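Putative fructose-bisphosphate aldolase (Coccidioides immitis, PDB 3PM6) is a putative class II aldolase with a TIM-barrel fold that carries a zinc ion held by three histidines. Local coordinates at residues 256-261 with 280-285. Numbering follows the deposited sequence.
Sequences NEYVKV and NAMQAA
E257 meets A281, M282 and A285 where two helical segments, 256-261 and 280-285, run nearly antiparallel, their N-to-C directions 149° apart and their axes 8.4 Å apart at closest approach. The aliphatic part of E257 lies against the second helix: its CB is 3.9 Å from CB of A281, and its CG, placed beside the backbone N by chi1 of -64°, faces both the carbonyl O of A281 and the methyl of A285, 4.0 Å from the latter. The chain bends at chi2 (-57°), which sets the position of CD; one water donates to both OE1 of E257 (2.5 Å) and the backbone O of A281 (2.7 Å). That carbonyl also accepts the helical bond from A285 N, and the water thus ties the acid to the neighbouring backbone without a direct polar bond. One residue on, the side chains of Y258 and M282 run alongside each other in the same direction. CE of M282 sits near the plane of the phenol ring, at its edge, 3.7 Å from CD2, while SD packs on CB of Y258. A turn later V261 closes the row, its CG2 4.0 Å from CB of A281, so the methyl of A281 touches both E257 and V261. The contact belongs to helices 252-265 and 271-292, an antiparallel hairpin that follows the last barrel strand, 245-250. M282 also packs on E38 and A42 of helix 37-49, and Y258 packs on M262 of the second subunit, so the hairpin touches both helix 37-49 of its own barrel and the dimer partner.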
loop_
_atom_site.group_PDB
_atom_site.type_symbol
_atom_site.label_atom_id
_atom_site.label_comp_id
_atom_site.label_asym_id
_atom_site.label_seq_id
_atom_site.Cartn_x
_atom_site.Cartn_y
_atom_site.Cartn_z
ATOM N N ASN A 256 -8.245 13.810 6.354
ATOM C CA ASN A 256 -7.898 15.221 6.349
ATOM C C ASN A 256 -6.540 15.438 7.015
ATOM O O ASN A 256 -5.852 16.361 6.663
ATOM C CB ASN A 256 -8.963 16.080 7.022
ATOM C CG ASN A 256 -10.145 16.404 6.084
ATOM O OD1 ASN A 256 -10.101 16.156 4.861
ATOM N ND2 ASN A 256 -11.216 16.952 6.665
ATOM N N GLU A 257 -6.174 14.576 7.970
ATOM C CA GLU A 257 -4.863 14.664 8.644
ATOM C C GLU A 257 -3.719 14.421 7.668
ATOM O O GLU A 257 -2.657 15.048 7.778
ATOM C CB GLU A 257 -4.760 13.672 9.802
ATOM C CG GLU A 257 -5.733 13.937 10.948
ATOM C CD GLU A 257 -5.583 15.341 11.539
ATOM O OE1 GLU A 257 -4.651 15.580 12.298
ATOM O OE2 GLU A 257 -6.413 16.213 11.261
ATOM N N TYR A 258 -3.931 13.530 6.704
ATOM C CA TYR A 258 -2.927 13.284 5.671
ATOM C C TYR A 258 -2.750 14.534 4.833
ATOM O O TYR A 258 -1.622 14.937 4.548
ATOM C CB TYR A 258 -3.358 12.120 4.795
ATOM C CG TYR A 258 -2.564 11.853 3.538
ATOM C CD1 TYR A 258 -2.790 12.582 2.361
ATOM C CD2 TYR A 258 -1.633 10.812 3.501
ATOM C CE1 TYR A 258 -2.067 12.300 1.179
ATOM C CE2 TYR A 258 -0.918 10.506 2.333
ATOM C CZ TYR A 258 -1.135 11.253 1.178
ATOM O OH TYR A 258 -0.402 10.935 0.053
ATOM N N VAL A 259 -3.875 15.130 4.443
ATOM C CA VAL A 259 -3.893 16.326 3.629
ATOM C C VAL A 259 -3.204 17.494 4.352
ATOM O O VAL A 259 -2.355 18.175 3.764
ATOM C CB VAL A 259 -5.327 16.684 3.192
ATOM C CG1 VAL A 259 -5.362 18.064 2.553
ATOM C CG2 VAL A 259 -5.838 15.651 2.192
ATOM N N LYS A 260 -3.536 17.695 5.624
ATOM C CA LYS A 260 -2.937 18.805 6.389
ATOM C C LYS A 260 -1.427 18.656 6.514
ATOM O O LYS A 260 -0.718 19.621 6.318
ATOM C CB LYS A 260 -3.574 18.994 7.779
ATOM N N VAL A 261 -0.942 17.448 6.806
ATOM C CA VAL A 261 0.488 17.240 6.947
ATOM C C VAL A 261 1.206 17.452 5.598
ATOM O O VAL A 261 2.233 18.130 5.537
ATOM C CB VAL A 261 0.842 15.863 7.568
ATOM C CG1 VAL A 261 2.347 15.638 7.541
ATOM C CG2 VAL A 261 0.357 15.785 8.986
ATOM N N ASN A 280 1.255 8.985 11.692
ATOM C CA ASN A 280 1.044 9.376 13.075
ATOM C C ASN A 280 -0.200 10.215 13.259
ATOM O O ASN A 280 -0.980 9.941 14.140
ATOM C CB ASN A 280 2.249 10.142 13.639
ATOM C CG ASN A 280 3.509 9.305 13.659
ATOM O OD1 ASN A 280 3.438 8.078 13.596
ATOM N ND2 ASN A 280 4.674 9.963 13.701
ATOM N N ALA A 281 -0.354 11.246 12.437
ATOM C CA ALA A 281 -1.509 12.120 12.491
ATOM C C ALA A 281 -2.837 11.368 12.220
ATOM O O ALA A 281 -3.853 11.577 12.932
ATOM C CB ALA A 281 -1.323 13.269 11.534
ATOM N N MET A 282 -2.819 10.475 11.234
ATOM C CA MET A 282 -3.995 9.656 10.932
ATOM C C MET A 282 -4.237 8.677 12.066
ATOM O O MET A 282 -5.389 8.445 12.425
ATOM C CB MET A 282 -3.841 8.906 9.608
ATOM C CG MET A 282 -3.948 9.795 8.358
ATOM S SD MET A 282 -4.135 8.817 6.841
ATOM C CE MET A 282 -2.428 8.639 6.441
ATOM N N GLN A 283 -3.164 8.133 12.652
ATOM C CA GLN A 283 -3.283 7.199 13.791
ATOM C C GLN A 283 -3.976 7.862 14.968
ATOM O O GLN A 283 -4.847 7.246 15.614
ATOM C CB GLN A 283 -1.921 6.651 14.238
ATOM C CG GLN A 283 -2.026 5.503 15.278
ATOM C CD GLN A 283 -0.677 5.053 15.824
ATOM O OE1 GLN A 283 0.340 5.157 15.131
ATOM N NE2 GLN A 283 -0.658 4.559 17.085
ATOM N N ALA A 284 -3.617 9.123 15.230
ATOM C CA ALA A 284 -4.192 9.854 16.362
ATOM C C ALA A 284 -5.702 10.082 16.131
ATOM O O ALA A 284 -6.517 9.882 17.045
ATOM C CB ALA A 284 -3.433 11.198 16.606
ATOM N N ALA A 285 -6.074 10.446 14.904
ATOM C CA ALA A 285 -7.492 10.616 14.535
ATOM C C ALA A 285 -8.293 9.304 14.690
ATOM O O ALA A 285 -9.418 9.303 15.197
ATOM C CB ALA A 285 -7.640 11.204 13.120
HETATM O O HOH W 1 -4.095 13.970 14.085
#